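Local atomic coordinates of L-ornithine N(5)-monooxygenase (Pseudomonas aeruginosa, PDB entry 3S5W), a protein that hydroxylates the side-chain amine of L-ornithine, using FAD, NADPH and dioxygen, in the first step of pyoverdin siderophore biosynthesis. Residues R398-Q403 against E437-S442. Residues are numbered along the deposited sequence; the frame is centred on the assembly and turned at random.
With PO4 (phosphate ion), chain G.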
ATOM      1  N   ARG A 398     -13.449  16.464  -4.542  1.00 32.41           N
ATOM      2  CA  ARG A 398     -14.064  15.184  -4.931  1.00 32.01           C
ATOM      3  C   ARG A 398     -13.230  14.493  -6.015  1.00 31.81           C
ATOM      4  O   ARG A 398     -12.983  13.279  -5.932  1.00 29.91           O
ATOM      5  CB  ARG A 398     -15.492  15.403  -5.428  1.00 32.10           C
ATOM      6  CG  ARG A 398     -16.236  14.125  -5.895  1.00 33.34           C
ATOM      7  CD  ARG A 398     -16.258  13.002  -4.824  1.00 31.05           C
ATOM      8  NE  ARG A 398     -16.825  11.757  -5.367  1.00 32.30           N
ATOM      9  CZ  ARG A 398     -16.150  10.866  -6.111  1.00 32.64           C
ATOM     10  NH1 ARG A 398     -14.850  11.034  -6.373  1.00 30.70           N
ATOM     11  NH2 ARG A 398     -16.755   9.759  -6.548  1.00 31.07           N
ATOM     12  N   ASP A 399     -12.767  15.278  -7.002  1.00 30.58           N
ATOM     13  CA  ASP A 399     -11.944  14.760  -8.111  1.00 30.22           C
ATOM     14  C   ASP A 399     -10.449  14.514  -7.791  1.00 28.82           C
ATOM     15  O   ASP A 399      -9.641  14.306  -8.700  1.00 28.49           O
ATOM     16  CB  ASP A 399     -12.093  15.669  -9.351  1.00 30.91           C
ATOM     17  CG  ASP A 399     -11.514  17.082  -9.120  1.00 32.46           C
ATOM     18  OD1 ASP A 399     -11.181  17.404  -7.960  1.00 30.97           O
ATOM     19  OD2 ASP A 399     -11.408  17.846 -10.103  1.00 35.30           O
ATOM     20  N   TYR A 400     -10.102  14.539  -6.508  1.00 27.72           N
ATOM     21  CA  TYR A 400      -8.764  14.228  -5.987  1.00 27.06           C
ATOM     22  C   TYR A 400      -7.735  15.357  -6.234  1.00 28.24           C
ATOM     23  O   TYR A 400      -6.554  15.164  -6.041  1.00 26.24           O
ATOM     24  CB  TYR A 400      -8.238  12.868  -6.495  1.00 26.51           C
ATOM     25  CG  TYR A 400      -9.174  11.742  -6.129  1.00 26.29           C
ATOM     26  CD1 TYR A 400      -9.088  11.130  -4.866  1.00 26.53           C
ATOM     27  CD2 TYR A 400     -10.162  11.306  -7.028  1.00 25.80           C
ATOM     28  CE1 TYR A 400      -9.971  10.082  -4.491  1.00 25.09           C
ATOM     29  CE2 TYR A 400     -11.050  10.256  -6.668  1.00 27.52           C
ATOM     30  CZ  TYR A 400     -10.930   9.658  -5.385  1.00 26.50           C
ATOM     31  OH  TYR A 400     -11.777   8.633  -5.004  1.00 25.97           O
ATOM     32  N   ARG A 401      -8.232  16.532  -6.598  1.00 29.88           N
ATOM     33  CA  ARG A 401      -7.377  17.689  -6.854  1.00 32.12           C
ATOM     34  C   ARG A 401      -7.180  18.487  -5.569  1.00 33.05           C
ATOM     35  O   ARG A 401      -8.157  18.803  -4.867  1.00 32.17           O
ATOM     36  CB  ARG A 401      -8.021  18.557  -7.938  1.00 33.20           C
ATOM     37  CG  ARG A 401      -7.095  19.643  -8.408  1.00 35.32           C
ATOM     38  CD  ARG A 401      -7.614  20.222  -9.660  1.00 39.57           C
ATOM     39  NE  ARG A 401      -6.931  21.472  -9.937  1.00 41.22           N
ATOM     40  CZ  ARG A 401      -7.287  22.293 -10.912  1.00 42.93           C
ATOM     41  NH1 ARG A 401      -8.324  21.980 -11.691  1.00 41.74           N
ATOM     42  NH2 ARG A 401      -6.599  23.418 -11.111  1.00 42.74           N
ATOM     43  N   LEU A 402      -5.909  18.761  -5.249  1.00 34.54           N
ATOM     44  CA  LEU A 402      -5.507  19.587  -4.108  1.00 36.66           C
ATOM     45  C   LEU A 402      -5.964  21.016  -4.363  1.00 38.42           C
ATOM     46  O   LEU A 402      -5.698  21.561  -5.428  1.00 37.73           O
ATOM     47  CB  LEU A 402      -3.972  19.583  -3.920  1.00 36.36           C
ATOM     48  CG  LEU A 402      -3.219  18.271  -3.674  1.00 37.95           C
ATOM     49  CD1 LEU A 402      -1.873  18.502  -2.971  1.00 35.02           C
ATOM     50  CD2 LEU A 402      -4.074  17.335  -2.850  1.00 38.79           C
ATOM     51  N   GLN A 403      -6.669  21.600  -3.401  1.00 41.38           N
ATOM     52  CA  GLN A 403      -7.111  22.984  -3.552  1.00 45.22           C
ATOM     53  C   GLN A 403      -5.924  23.922  -3.339  1.00 46.40           C
ATOM     54  O   GLN A 403      -5.201  23.822  -2.343  1.00 46.84           O
ATOM     55  CB  GLN A 403      -8.317  23.342  -2.646  1.00 45.85           C
ATOM     56  CG  GLN A 403      -8.897  24.799  -2.833  1.00 50.22           C
ATOM     57  CD  GLN A 403      -9.178  25.235  -4.314  1.00 55.52           C
ATOM     58  OE1 GLN A 403      -8.394  24.967  -5.241  1.00 58.00           O
ATOM     59  NE2 GLN A 403     -10.291  25.945  -4.510  1.00 56.24           N
ATOM     60  N   GLU A 437     -10.909   7.017 -13.991  1.00 26.36           N
ATOM     61  CA  GLU A 437     -11.829   7.704 -14.903  1.00 28.01           C
ATOM     62  C   GLU A 437     -12.107   9.117 -14.382  1.00 28.20           C
ATOM     63  O   GLU A 437     -12.190  10.074 -15.161  1.00 28.43           O
ATOM     64  CB  GLU A 437     -13.142   6.944 -15.016  1.00 28.22           C
ATOM     65  CG  GLU A 437     -14.179   7.643 -15.896  1.00 33.22           C
ATOM     66  CD  GLU A 437     -15.261   6.691 -16.367  1.00 40.59           C
ATOM     67  OE1 GLU A 437     -15.988   6.154 -15.510  1.00 41.27           O
ATOM     68  OE2 GLU A 437     -15.373   6.477 -17.597  1.00 44.83           O
ATOM     69  N   GLU A 438     -12.217   9.257 -13.068  1.00 27.96           N
ATOM     70  CA  GLU A 438     -12.517  10.560 -12.478  1.00 28.83           C
ATOM     71  C   GLU A 438     -11.335  11.555 -12.571  1.00 28.92           C
ATOM     72  O   GLU A 438     -11.523  12.721 -12.967  1.00 28.73           O
ATOM     73  CB  GLU A 438     -12.984  10.408 -11.042  1.00 28.91           C
ATOM     74  CG  GLU A 438     -14.379   9.726 -10.937  1.00 30.51           C
ATOM     75  CD  GLU A 438     -14.782   9.409  -9.496  1.00 33.81           C
ATOM     76  OE1 GLU A 438     -13.921   9.496  -8.593  1.00 35.34           O
ATOM     77  OE2 GLU A 438     -15.961   9.059  -9.266  1.00 32.01           O
ATOM     78  N   ILE A 439     -10.136  11.095 -12.227  1.00 28.40           N
ATOM     79  CA  ILE A 439      -8.941  11.946 -12.335  1.00 28.32           C
ATOM     80  C   ILE A 439      -8.623  12.265 -13.806  1.00 28.97           C
ATOM     81  O   ILE A 439      -8.325  13.418 -14.132  1.00 28.88           O
ATOM     82  CB  ILE A 439      -7.736  11.320 -11.631  1.00 28.52           C
ATOM     83  CG1 ILE A 439      -8.004  11.201 -10.128  1.00 26.00           C
ATOM     84  CG2 ILE A 439      -6.468  12.153 -11.902  1.00 27.97           C
ATOM     85  CD1 ILE A 439      -6.961  10.428  -9.381  1.00 27.07           C
ATOM     86  N   SER A 440      -8.697  11.263 -14.689  1.00 28.53           N
ATOM     87  CA  SER A 440      -8.400  11.496 -16.098  1.00 29.98           C
ATOM     88  C   SER A 440      -9.404  12.499 -16.731  1.00 30.43           C
ATOM     89  O   SER A 440      -8.985  13.379 -17.494  1.00 30.93           O
ATOM     90  CB  SER A 440      -8.260  10.205 -16.909  1.00 29.40           C
ATOM     91  OG  SER A 440      -9.490   9.526 -16.992  1.00 31.54           O
ATOM     92  N   GLY A 441     -10.682  12.382 -16.371  1.00 29.68           N
ATOM     93  CA  GLY A 441     -11.726  13.341 -16.785  1.00 30.65           C
ATOM     94  C   GLY A 441     -11.442  14.761 -16.315  1.00 31.51           C
ATOM     95  O   GLY A 441     -11.516  15.726 -17.100  1.00 31.96           O
ATOM     96  N   SER A 442     -11.145  14.899 -15.035  1.00 31.73           N
ATOM     97  CA  SER A 442     -10.826  16.195 -14.462  1.00 32.66           C
ATOM     98  C   SER A 442      -9.588  16.810 -15.157  1.00 33.07           C
ATOM     99  O   SER A 442      -9.572  18.005 -15.461  1.00 32.63           O
ATOM    100  CB  SER A 442     -10.574  16.046 -12.975  1.00 32.79           C
ATOM    101  OG  SER A 442     -10.122  17.258 -12.395  1.00 34.09           O
TER
HETATM  102  P   PO4 G 446      -8.689  25.331 -13.165  1.00 68.54           P
HETATM  103  O1  PO4 G 446      -8.834  23.909 -13.681  1.00 66.07           O
HETATM  104  O2  PO4 G 446      -7.225  25.618 -12.882  1.00 66.79           O
HETATM  105  O3  PO4 G 446      -9.216  26.282 -14.213  1.00 67.12           O
HETATM  106  O4  PO4 G 446      -9.491  25.521 -11.895  1.00 67.19           O
HETATM  107  O   HOH W   1     -13.147   7.310  -7.021  1.00 27.80           O
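E438 OE1 is gripped twice: R398 NH1 donates to it over 2.9 Å, and a water 2.8 Å from the same E438 OE1 donates a second hydrogen bond. The same water is hydrogen-bonded to Y400 OH at 2.8 Å, tying loop to helix. The contact joins the loop running toward strand 411-414 of the FAD-binding sheet to the last modelled helix, 432-447, of this flavin monooxygenase; D399 and I439 mark the closest backbone approach. Guanidinium and carboxylate planes stand 66° apart, and NH1 reaches OE1 from above the carboxylate plane, so the salt bridge is not a flat paired one; its second bond, R398 NH2 to E438 OE2, is weak. A bend at chi2 (54°) turns the arginine toward the helix, while D283 of helix 279-287 takes its NE in another salt bridge. Two carboxylates, of E438 and D283, therefore share one guanidinium, which would probably stabilise its positive charge.

One helical turn on, S442 OG donates to D399 OD2 at 2.7 Å, again from above the carboxylate plane, and is also hydrogen-bonded to Y413 OH on strand 411-414. Between these polar points, I439 crosses the Y400 side chain at about a right angle, its CG1 lying 3.8 Å from Y400 CD2. The Y400 ring is separately stacked with the ring of H422, and E438 OE1 sits at its edge, in plane. Beyond D399, the extended R401 turns to a phosphate ion, probably from the crystallisation liquor, which is also hydrogen-bonded to H446 ND1 of helix 432-447: R401 NH1 meets PO4 O1 at 2.8 Å, nearly straight at 169°.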